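Local coordinates for phosphoribosyl-aminoimidazole carboxylase (Aspergillus clavatus, PDB 3K5I), which probably makes N5-carboxyaminoimidazole ribonucleotide from 5-aminoimidazole ribonucleotide, bicarbonate and ATP in purine biosynthesis, as an enzyme of the ATP-grasp family, at residues 169-174 and 194-199; 160-165 and 179-184; 97-102 and 117-122. All blocks are in the same frame, centred on the assembly; numbering follows the deposited sequence.

Contact 1 of 3, residues 169-174 and 194-199; sequences TMAYDG and KDRPLY. With ADP (adenosine-5'-diphosphate), chain G; AIR (5-aminoimidazole ribonucleotide), chain I.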
loop_
_atom_site.group_PDB
_atom_site.type_symbol
_atom_site.label_atom_id
_atom_site.label_comp_id
_atom_site.label_asym_id
_atom_site.label_seq_id
_atom_site.Cartn_x
_atom_site.Cartn_y
_atom_site.Cartn_z
ATOM N N THR A 169 33.400 -5.397 1.635
ATOM C CA THR A 169 32.330 -5.787 0.740
ATOM C C THR A 169 31.273 -6.596 1.447
ATOM O O THR A 169 31.456 -7.081 2.577
ATOM C CB THR A 169 32.936 -6.739 -0.297
ATOM O OG1 THR A 169 33.579 -7.780 0.434
ATOM C CG2 THR A 169 34.036 -6.027 -1.062
ATOM N N MET A 170 30.182 -6.764 0.706
ATOM C CA MET A 170 29.058 -7.550 1.158
ATOM C C MET A 170 28.355 -7.101 2.447
ATOM O O MET A 170 27.554 -7.840 3.000
ATOM C CB MET A 170 29.461 -9.051 1.171
ATOM C CG MET A 170 30.119 -9.556 -0.125
ATOM S SD MET A 170 28.932 -9.426 -1.565
ATOM C CE MET A 170 27.525 -10.315 -0.702
ATOM N N ALA A 171 28.587 -5.903 2.959
ATOM C CA ALA A 171 27.959 -5.537 4.222
ATOM C C ALA A 171 26.685 -4.748 4.145
ATOM O O ALA A 171 26.555 -3.741 3.440
ATOM C CB ALA A 171 28.979 -4.806 5.080
ATOM N N TYR A 172 25.722 -5.212 4.922
ATOM C CA TYR A 172 24.472 -4.497 4.969
ATOM C C TYR A 172 23.937 -5.027 6.267
ATOM O O TYR A 172 24.392 -6.065 6.774
ATOM C CB TYR A 172 23.583 -4.635 3.733
ATOM C CG TYR A 172 23.076 -6.015 3.478
ATOM C CD1 TYR A 172 23.838 -6.894 2.667
ATOM C CD2 TYR A 172 21.862 -6.457 4.079
ATOM C CE1 TYR A 172 23.396 -8.214 2.398
ATOM C CE2 TYR A 172 21.425 -7.818 3.835
ATOM C CZ TYR A 172 22.192 -8.664 2.967
ATOM O OH TYR A 172 21.786 -9.967 2.677
ATOM N N ASP A 173 23.011 -4.256 6.810
ATOM C CA ASP A 173 22.398 -4.587 8.091
ATOM C C ASP A 173 23.405 -4.946 9.175
ATOM O O ASP A 173 23.176 -5.920 9.867
ATOM C CB ASP A 173 21.477 -5.791 7.839
ATOM C CG ASP A 173 20.355 -5.377 6.899
ATOM O OD1 ASP A 173 20.355 -4.185 6.507
ATOM O OD2 ASP A 173 19.441 -6.164 6.597
ATOM N N GLY A 174 24.471 -4.178 9.358
ATOM C CA GLY A 174 25.449 -4.456 10.407
ATOM C C GLY A 174 26.223 -5.779 10.256
ATOM O O GLY A 174 27.084 -6.156 11.074
ATOM N N LYS A 194 35.803 -12.973 9.603
ATOM C CA LYS A 194 36.755 -13.848 8.973
ATOM C C LYS A 194 36.759 -13.774 7.461
ATOM O O LYS A 194 35.744 -13.660 6.800
ATOM C CB LYS A 194 36.332 -15.268 9.332
ATOM C CG LYS A 194 37.337 -16.160 10.025
ATOM C CD LYS A 194 36.993 -17.617 9.698
ATOM C CE LYS A 194 35.937 -18.254 10.579
ATOM N NZ LYS A 194 36.358 -19.647 10.898
ATOM N N ASP A 195 37.935 -13.994 6.905
ATOM C CA ASP A 195 38.109 -14.087 5.467
ATOM C C ASP A 195 37.423 -13.085 4.593
ATOM O O ASP A 195 36.929 -13.491 3.548
ATOM C CB ASP A 195 37.563 -15.441 5.003
ATOM C CG ASP A 195 38.540 -16.552 5.259
ATOM O OD1 ASP A 195 39.773 -16.347 5.199
ATOM O OD2 ASP A 195 38.053 -17.650 5.547
ATOM N N ARG A 196 37.387 -11.825 5.011
ATOM C CA ARG A 196 36.780 -10.763 4.229
ATOM C C ARG A 196 37.868 -9.649 4.105
ATOM O O ARG A 196 38.831 -9.591 4.861
ATOM C CB ARG A 196 35.434 -10.309 4.901
ATOM C CG ARG A 196 34.441 -11.487 5.171
ATOM C CD ARG A 196 33.165 -11.096 5.974
ATOM N NE ARG A 196 32.366 -10.099 5.233
ATOM C CZ ARG A 196 31.212 -9.560 5.630
ATOM N NH1 ARG A 196 30.695 -9.896 6.804
ATOM N NH2 ARG A 196 30.587 -8.664 4.880
ATOM N N PRO A 197 37.777 -8.755 3.135
ATOM C CA PRO A 197 38.738 -7.646 3.002
ATOM C C PRO A 197 38.178 -6.645 4.038
ATOM O O PRO A 197 36.969 -6.396 4.082
ATOM C CB PRO A 197 38.398 -7.059 1.626
ATOM C CG PRO A 197 36.945 -7.446 1.362
ATOM C CD PRO A 197 36.682 -8.710 2.142
ATOM N N LEU A 198 39.027 -6.073 4.883
ATOM C CA LEU A 198 38.606 -5.153 5.951
ATOM C C LEU A 198 39.312 -3.827 5.980
ATOM O O LEU A 198 40.367 -3.600 5.376
ATOM C CB LEU A 198 39.042 -5.752 7.304
ATOM C CG LEU A 198 38.761 -7.230 7.405
ATOM C CD1 LEU A 198 39.145 -7.564 8.826
ATOM C CD2 LEU A 198 37.276 -7.511 7.105
ATOM N N TYR A 199 38.744 -2.963 6.796
ATOM C CA TYR A 199 39.343 -1.665 7.044
ATOM C C TYR A 199 38.705 -1.312 8.391
ATOM O O TYR A 199 37.679 -1.849 8.767
ATOM C CB TYR A 199 39.114 -0.617 5.960
ATOM C CG TYR A 199 37.726 -0.079 5.984
ATOM C CD1 TYR A 199 36.688 -0.847 5.451
ATOM C CD2 TYR A 199 37.438 1.149 6.565
ATOM C CE1 TYR A 199 35.435 -0.336 5.431
ATOM C CE2 TYR A 199 36.152 1.649 6.575
ATOM C CZ TYR A 199 35.163 0.861 6.024
ATOM O OH TYR A 199 33.843 1.196 5.928
HETATM P PB ADP G . 25.840 -1.224 7.222
HETATM O O1B ADP G . 25.792 -2.675 7.508
HETATM O O2B ADP G . 26.113 -1.340 5.738
HETATM O O3B ADP G . 24.772 -0.083 7.214
HETATM P PA ADP G . 27.248 1.050 8.575
HETATM O O1A ADP G . 26.228 2.012 8.152
HETATM O O2A ADP G . 28.614 1.634 8.315
HETATM O O3A ADP G . 27.022 -0.412 7.947
HETATM O "O5'" ADP G . 27.021 1.011 10.166
HETATM C "C5'" ADP G . 25.721 0.856 10.745
HETATM C "C4'" ADP G . 25.621 1.702 11.990
HETATM O "O4'" ADP G . 26.675 1.330 12.916
HETATM C "C3'" ADP G . 25.856 3.199 11.882
HETATM O "O3'" ADP G . 24.544 3.762 11.724
HETATM C "C2'" ADP G . 26.330 3.645 13.271
HETATM O "O2'" ADP G . 25.329 3.369 14.295
HETATM C "C1'" ADP G . 27.243 2.460 13.496
HETATM N N9 ADP G . 28.566 2.871 13.052
HETATM C C8 ADP G . 29.052 2.688 11.787
HETATM N N7 ADP G . 30.241 3.314 11.630
HETATM C C5 ADP G . 30.488 3.820 12.889
HETATM C C6 ADP G . 31.661 4.479 13.392
HETATM N N6 ADP G . 32.700 4.879 12.921
HETATM N N1 ADP G . 31.597 4.866 14.699
HETATM C C2 ADP G . 30.542 4.571 15.548
HETATM N N3 ADP G . 29.527 3.873 15.111
HETATM C C4 ADP G . 29.500 3.535 13.810
HETATM N N1 AIR I . 18.670 -4.874 1.330
HETATM C C2 AIR I . 19.543 -4.568 0.327
HETATM N N3 AIR I . 20.673 -3.982 0.716
HETATM C C4 AIR I . 20.491 -3.861 2.081
HETATM C C5 AIR I . 19.276 -4.408 2.486
HETATM N N6 AIR I . 18.707 -4.524 3.728
HETATM C "C1'" AIR I . 17.374 -5.592 1.368
HETATM C "C2'" AIR I . 16.874 -6.044 -0.023
HETATM C "C3'" AIR I . 17.821 -7.253 -0.116
HETATM C "C4'" AIR I . 17.521 -7.891 1.243
HETATM O "O4'" AIR I . 17.674 -6.755 2.116
HETATM O "O2'" AIR I . 15.471 -6.305 -0.230
HETATM O "O3'" AIR I . 17.534 -7.986 -1.288
HETATM C "C5'" AIR I . 17.441 -9.285 1.834
HETATM O "O5'" AIR I . 18.160 -9.424 3.093
HETATM P P AIR I . 18.223 -10.886 3.778
HETATM O O6 AIR I . 17.549 -10.853 5.255
HETATM O O7 AIR I . 19.685 -11.172 3.795
HETATM O O8 AIR I . 17.437 -11.825 2.892
HETATM O O HOH W 1 32.510 -9.889 2.563
HETATM O O HOH W 2 27.785 -9.226 5.294
#
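The carbonyl oxygen of Thr169 has three hydrogen-bond partners: Arg196 NH2, water 1 and Ser167 OG. Arg196 NH2 gives Thr169 O a hydrogen bond of 2.9 Å, with 155° at the hydrogen; the oxygen lies near the guanidinium plane and the donor in the carbonyl plane. Water 1 donates to Thr169 O and accepts from Arg196 NE at 2.7 Å. A second water links Met170 O to Arg196 NH2, its bond to the arginine weak. The arginine therefore meets the 169-171 backbone with one edge, while NH1 is bound to Arg175 O; these bonds together should restrict rotation of the guanidinium. A bend at chi3 (62°) in an otherwise extended chain turns the group onto the loop. Beside it the side chains of Thr169 and Pro197 cross at about a right angle, Thr169 OG1 lying 3.5 Å from Pro197 CG.

Further along, the loop reaches both ligands. Gly174 N donates to ADP O1B at 2.7 Å, and Tyr172 OH gives a hydrogen bond of 2.7 Å to phosphate oxygen O7 of AIR. The AIR amino group N6 donates to Asp173 OD1, an oxygen also held in a salt bridge by Lys373. Arg196 thus binds the first part of a loop whose residues 172-174 touch ADP and AIR. That loop joins strands 163-167 and 177-180, and Arg196 and Pro197 directly precede strand 198-202, which pairs antiparallel with 163-167 on one side and 141-144 on the other.

Contact 2 of 3, residues 160-165 and 179-184; sequences GYPLML and RVNSQD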
loop_
_atom_site.group_PDB
_atom_site.type_symbol
_atom_site.label_atom_id
_atom_site.label_comp_id
_atom_site.label_asym_id
_atom_site.label_seq_id
_atom_site.Cartn_x
_atom_site.Cartn_y
_atom_site.Cartn_z
ATOM N N GLY A 160 42.771 4.633 17.747
ATOM C CA GLY A 160 42.204 4.347 19.067
ATOM C C GLY A 160 41.023 3.400 19.239
ATOM O O GLY A 160 40.499 2.841 18.280
ATOM N N TYR A 161 40.598 3.231 20.486
ATOM C CA TYR A 161 39.487 2.332 20.768
ATOM C C TYR A 161 38.379 3.056 21.481
ATOM O O TYR A 161 38.647 4.052 22.144
ATOM C CB TYR A 161 39.946 1.245 21.721
ATOM C CG TYR A 161 40.977 0.346 21.076
ATOM C CD1 TYR A 161 40.572 -0.745 20.311
ATOM C CD2 TYR A 161 42.346 0.591 21.187
ATOM C CE1 TYR A 161 41.514 -1.557 19.673
ATOM C CE2 TYR A 161 43.294 -0.237 20.572
ATOM C CZ TYR A 161 42.880 -1.319 19.812
ATOM O OH TYR A 161 43.812 -2.145 19.203
ATOM N N PRO A 162 37.158 2.569 21.309
ATOM C CA PRO A 162 36.965 1.415 20.458
ATOM C C PRO A 162 37.079 1.931 19.035
ATOM O O PRO A 162 37.310 3.101 18.750
ATOM C CB PRO A 162 35.481 1.110 20.673
ATOM C CG PRO A 162 34.868 2.530 20.755
ATOM C CD PRO A 162 35.932 3.397 21.384
ATOM N N LEU A 163 36.838 1.022 18.108
ATOM C CA LEU A 163 36.856 1.388 16.706
ATOM C C LEU A 163 35.850 0.464 16.016
ATOM O O LEU A 163 35.446 -0.581 16.535
ATOM C CB LEU A 163 38.260 1.214 16.142
ATOM C CG LEU A 163 39.100 -0.031 16.430
ATOM C CD1 LEU A 163 38.368 -1.057 15.521
ATOM C CD2 LEU A 163 40.631 0.122 16.068
ATOM N N MET A 164 35.422 0.838 14.819
ATOM C CA MET A 164 34.444 -0.027 14.155
ATOM C C MET A 164 35.156 -0.913 13.165
ATOM O O MET A 164 35.755 -0.389 12.238
ATOM C CB MET A 164 33.360 0.804 13.452
ATOM C CG MET A 164 32.186 -0.024 12.906
ATOM S SD MET A 164 31.597 -1.067 14.227
ATOM C CE MET A 164 30.593 0.001 14.954
ATOM N N LEU A 165 35.157 -2.225 13.361
ATOM C CA LEU A 165 35.853 -3.015 12.360
ATOM C C LEU A 165 34.863 -3.258 11.249
ATOM O O LEU A 165 33.743 -3.653 11.540
ATOM C CB LEU A 165 36.347 -4.376 12.858
ATOM C CG LEU A 165 37.303 -5.158 11.935
ATOM C CD1 LEU A 165 38.522 -4.359 11.357
ATOM C CD2 LEU A 165 37.762 -6.539 12.550
ATOM N N ARG A 179 32.470 -3.923 16.367
ATOM C CA ARG A 179 32.996 -2.983 17.340
ATOM C C ARG A 179 34.191 -3.577 18.061
ATOM O O ARG A 179 34.109 -4.664 18.645
ATOM C CB ARG A 179 31.995 -2.749 18.462
ATOM C CG ARG A 179 32.515 -1.506 19.238
ATOM C CD ARG A 179 31.421 -0.733 20.012
ATOM N NE ARG A 179 31.964 -0.260 21.285
ATOM C CZ ARG A 179 31.495 0.738 22.029
ATOM N NH1 ARG A 179 32.141 1.060 23.149
ATOM N NH2 ARG A 179 30.403 1.396 21.664
ATOM N N VAL A 180 35.306 -2.862 18.029
ATOM C CA VAL A 180 36.501 -3.341 18.700
ATOM C C VAL A 180 36.694 -2.360 19.871
ATOM O O VAL A 180 36.891 -1.193 19.610
ATOM C CB VAL A 180 37.665 -3.302 17.716
ATOM C CG1 VAL A 180 38.841 -3.963 18.386
ATOM C CG2 VAL A 180 37.298 -3.985 16.375
ATOM N N ASN A 181 36.586 -2.779 21.133
ATOM C CA ASN A 181 36.706 -1.861 22.282
ATOM C C ASN A 181 38.095 -1.794 22.895
ATOM O O ASN A 181 38.498 -0.783 23.469
ATOM C CB ASN A 181 35.745 -2.245 23.415
ATOM C CG ASN A 181 34.300 -2.024 23.046
ATOM O OD1 ASN A 181 33.908 -0.875 22.883
ATOM N ND2 ASN A 181 33.504 -3.102 22.930
ATOM N N SER A 182 38.804 -2.903 22.749
ATOM C CA SER A 182 40.144 -3.021 23.284
ATOM C C SER A 182 40.933 -3.908 22.372
ATOM O O SER A 182 40.391 -4.566 21.492
ATOM C CB SER A 182 40.092 -3.828 24.600
ATOM O OG SER A 182 40.318 -5.232 24.424
ATOM N N GLN A 183 42.226 -3.926 22.643
ATOM C CA GLN A 183 43.142 -4.732 21.857
ATOM C C GLN A 183 42.918 -6.186 22.193
ATOM O O GLN A 183 43.457 -7.081 21.554
ATOM C CB GLN A 183 44.540 -4.272 22.256
ATOM C CG GLN A 183 45.705 -5.173 21.942
ATOM C CD GLN A 183 46.979 -4.427 22.303
ATOM O OE1 GLN A 183 46.923 -3.335 22.884
ATOM N NE2 GLN A 183 48.127 -4.999 21.957
ATOM N N ASP A 184 42.110 -6.416 23.219
ATOM C CA ASP A 184 41.875 -7.789 23.630
ATOM C C ASP A 184 40.766 -8.458 22.867
ATOM O O ASP A 184 40.598 -9.664 22.974
ATOM C CB ASP A 184 41.543 -7.860 25.116
ATOM C CG ASP A 184 42.779 -8.038 25.942
ATOM O OD1 ASP A 184 43.731 -8.572 25.318
ATOM O OD2 ASP A 184 42.777 -7.639 27.139
#
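A beta hairpin of the ATP-grasp domain, strands 163-167 and 177-180, has its open end here. Leu163 and Val180 form an antiparallel hydrogen-bonded pair, with Val180 N meeting Leu163 O at 2.7 Å and 173° at the hydrogen; the reverse bond, Leu163 N to Val180 O, is less surely placed. Met164 and Arg179 follow as a non-hydrogen-bonded pair, and Met164 belongs to the ADP pocket, touching the nucleotide. The side chains of Leu163 and Val180 lie side by side and point the same way, and Val180 CG2 also touches Leu165 CB at 3.7 Å.

Past the strands, the cis peptide bond before Pro162 accompanies the turn into the hairpin. The Tyr161 ring sets one face over the backbone of Ser182 and Gln183, with Gln183 N 3.8 Å above its plane, while CE1 touches Val180 CG1. Arg179, on the same face as Met164, turns its guanidinium against Pro162 CG, which lies 3.7 Å from the plane. Asn181 OD1 fixes the rotation of that group, accepting from Arg179 NE and NH1, each at 2.6 Å.

Val180 and Leu165 pack on Ala189 of helix 186-192, whereas Arg179, oriented by Asn181, lies against Pro162 and also touches Trp203. Tyr161 OH is buried here with no polar partner in the model; what the ring offers is van der Waals contact.

Contact 3 of 3, residues 97-102 and 117-122; sequences VDTYAL and AIRTIQ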
loop_
_atom_site.group_PDB
_atom_site.type_symbol
_atom_site.label_atom_id
_atom_site.label_comp_id
_atom_site.label_asym_id
_atom_site.label_seq_id
_atom_site.Cartn_x
_atom_site.Cartn_y
_atom_site.Cartn_z
ATOM N N VAL A 97 25.838 -6.771 -6.259
ATOM C CA VAL A 97 25.491 -7.347 -7.546
ATOM C C VAL A 97 26.677 -7.427 -8.483
ATOM O O VAL A 97 27.698 -6.807 -8.289
ATOM C CB VAL A 97 24.299 -6.649 -8.255
ATOM C CG1 VAL A 97 23.179 -6.304 -7.327
ATOM C CG2 VAL A 97 24.689 -5.347 -8.964
ATOM N N ASP A 98 26.545 -8.200 -9.543
ATOM C CA ASP A 98 27.696 -8.350 -10.405
ATOM C C ASP A 98 27.702 -7.192 -11.370
ATOM O O ASP A 98 27.064 -7.236 -12.403
ATOM C CB ASP A 98 27.673 -9.761 -11.024
ATOM C CG ASP A 98 28.775 -9.997 -12.001
ATOM O OD1 ASP A 98 29.482 -9.001 -12.165
ATOM O OD2 ASP A 98 28.944 -11.103 -12.566
ATOM N N THR A 99 28.459 -6.153 -11.048
ATOM C CA THR A 99 28.531 -5.008 -11.942
ATOM C C THR A 99 29.333 -5.241 -13.219
ATOM O O THR A 99 29.340 -4.371 -14.085
ATOM C CB THR A 99 29.044 -3.787 -11.165
ATOM O OG1 THR A 99 30.451 -3.917 -10.876
ATOM C CG2 THR A 99 28.261 -3.866 -9.849
ATOM N N TYR A 100 29.996 -6.395 -13.311
ATOM C CA TYR A 100 30.789 -6.725 -14.508
ATOM C C TYR A 100 29.860 -7.258 -15.584
ATOM O O TYR A 100 29.915 -6.821 -16.737
ATOM C CB TYR A 100 31.915 -7.683 -14.157
ATOM C CG TYR A 100 32.914 -6.964 -13.281
ATOM C CD1 TYR A 100 33.973 -6.241 -13.836
ATOM C CD2 TYR A 100 32.787 -6.994 -11.910
ATOM C CE1 TYR A 100 34.866 -5.573 -13.033
ATOM C CE2 TYR A 100 33.691 -6.371 -11.093
ATOM C CZ TYR A 100 34.714 -5.615 -11.651
ATOM O OH TYR A 100 35.679 -5.081 -10.835
ATOM N N ALA A 101 28.942 -8.122 -15.171
ATOM C CA ALA A 101 27.941 -8.627 -16.096
ATOM C C ALA A 101 27.209 -7.370 -16.557
ATOM O O ALA A 101 26.855 -7.281 -17.719
ATOM C CB ALA A 101 26.880 -9.476 -15.376
ATOM N N LEU A 102 26.909 -6.427 -15.665
ATOM C CA LEU A 102 26.205 -5.177 -16.040
ATOM C C LEU A 102 26.961 -4.295 -17.053
ATOM O O LEU A 102 26.343 -3.736 -17.972
ATOM C CB LEU A 102 25.828 -4.297 -14.848
ATOM C CG LEU A 102 24.743 -4.618 -13.795
ATOM C CD1 LEU A 102 24.671 -3.604 -12.622
ATOM C CD2 LEU A 102 23.357 -4.837 -14.374
ATOM N N ALA A 117 28.491 3.371 -10.580
ATOM C CA ALA A 117 28.068 3.899 -9.260
ATOM C C ALA A 117 27.957 2.735 -8.288
ATOM O O ALA A 117 28.575 2.751 -7.210
ATOM C CB ALA A 117 26.686 4.666 -9.352
ATOM N N ILE A 118 27.255 1.673 -8.727
ATOM C CA ILE A 118 27.083 0.449 -7.972
ATOM C C ILE A 118 28.445 -0.174 -7.663
ATOM O O ILE A 118 28.774 -0.525 -6.529
ATOM C CB ILE A 118 26.178 -0.579 -8.757
ATOM C CG1 ILE A 118 24.733 -0.061 -8.920
ATOM C CG2 ILE A 118 25.803 -1.834 -7.892
ATOM C CD1 ILE A 118 23.662 -1.123 -9.364
ATOM N N ARG A 119 29.274 -0.328 -8.686
ATOM C CA ARG A 119 30.581 -0.936 -8.423
ATOM C C ARG A 119 31.311 -0.168 -7.365
ATOM O O ARG A 119 31.867 -0.766 -6.441
ATOM C CB ARG A 119 31.535 -0.896 -9.612
ATOM C CG ARG A 119 32.631 -1.965 -9.533
ATOM C CD ARG A 119 33.413 -1.875 -10.886
ATOM N NE ARG A 119 32.671 -2.635 -11.894
ATOM C CZ ARG A 119 33.033 -2.852 -13.151
ATOM N NH1 ARG A 119 34.164 -2.328 -13.577
ATOM N NH2 ARG A 119 32.265 -3.582 -13.956
ATOM N N THR A 120 31.346 1.157 -7.534
ATOM C CA THR A 120 32.027 1.950 -6.520
ATOM C C THR A 120 31.363 1.713 -5.168
ATOM O O THR A 120 31.958 1.315 -4.145
ATOM C CB THR A 120 32.037 3.485 -6.816
ATOM O OG1 THR A 120 32.666 3.733 -8.076
ATOM C CG2 THR A 120 32.847 4.274 -5.765
ATOM N N ILE A 121 30.084 2.036 -5.145
ATOM C CA ILE A 121 29.402 1.970 -3.885
ATOM C C ILE A 121 29.473 0.664 -3.115
ATOM O O ILE A 121 29.549 0.644 -1.887
ATOM C CB ILE A 121 27.994 2.708 -3.920
ATOM C CG1 ILE A 121 28.146 4.224 -4.131
ATOM C CG2 ILE A 121 27.130 2.460 -2.662
ATOM C CD1 ILE A 121 26.855 5.013 -4.422
ATOM N N GLN A 122 29.441 -0.435 -3.842
ATOM C CA GLN A 122 29.459 -1.745 -3.207
ATOM C C GLN A 122 30.676 -2.088 -2.333
ATOM O O GLN A 122 30.647 -3.011 -1.501
ATOM C CB GLN A 122 29.132 -2.789 -4.261
ATOM C CG GLN A 122 30.301 -3.002 -5.172
ATOM C CD GLN A 122 29.921 -4.098 -6.158
ATOM O OE1 GLN A 122 30.787 -4.655 -6.789
ATOM N NE2 GLN A 122 28.630 -4.415 -6.286
HETATM O O HOH W 3 30.794 -5.856 -9.190
#
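Arg119 and Gln122 reach across with polar bonds to Thr99, at the start of helix 99-105, and to Val97 just before it. Arg119 NE donates to Thr99 OG1 at 2.8 Å, nearly straight at 169°, and the hydroxyl oxygen lies close to the guanidinium plane. NH2 of the same arginine makes a weak bond to Thr99 O and a salt bridge to Glu103. With CG anti to its backbone N (chi1 -158°), Arg119 runs out from its helix before bending at chi3 to bring the guanidinium over this end of the neighbouring helix. Gln122 NE2 meets Val97 O on a lone pair, in the amide plane, at 3.3 Å; its stronger partner is Glu95 O. Water 3 joins Gln122 OE1, to which it donates, with Thr99 OG1 at 2.6 Å.

The aromatic interaction is a cation-pi stack. The guanidinium of Arg119 lies flat on the Tyr100 ring, planes 16° apart, with CZ 3.6 Å from the ring centroid.

Apolar packing is centred on Ile118. Its CG2 meets Val97 CG2 at 3.8 Å and Thr99 CG2 at 3.7 Å, and its CD1 approaches Leu102 CD1. Both Ile118 and Leu102 touch strand 89-92 of the parallel sheet, Ile118 at Ala92 and Leu102 at Val90.

Capping completes the set. Asp98 is the N-cap of helix 99-105: its OD1 accepts from Tyr100 N nearly along the C-O axis and from Ala101 N above the carboxylate plane, while OD2 pairs with Arg77.

The arginine's edge is thus fixed by Thr99 and Glu103 and its face by Tyr100, so its orientation is defined by bonds and stacking together. The positive charge would probably be eased by Glu103 and the ring, whereas Asp98 OD1 remains 6.3 Å from Arg119 NH2, too far for a salt bridge.

In the fold
Contact 3 comes first along the chain: in the preATP-grasp domain it closes a short loop from helix 99-105 through strand 110-111, the edge strand of the parallel sheet within this chain, to helix 115-121. The chain then enters the ATP-grasp domain, where contacts 2 and 1 cross, their segments alternating as 160-165, 169-174, 179-184 and 194-199. Contact 2 closes the hairpin of strands 163-167 and 177-180; contact 1 ties the hairpin's loop to the lead-in of strand 198-202. These two touch where Leu165 packs against Leu198 and Tyr199, in neighbouring strands of one antiparallel sheet. Contact 3 comes within about 4 Å of contact 1, nearest atoms, without touching.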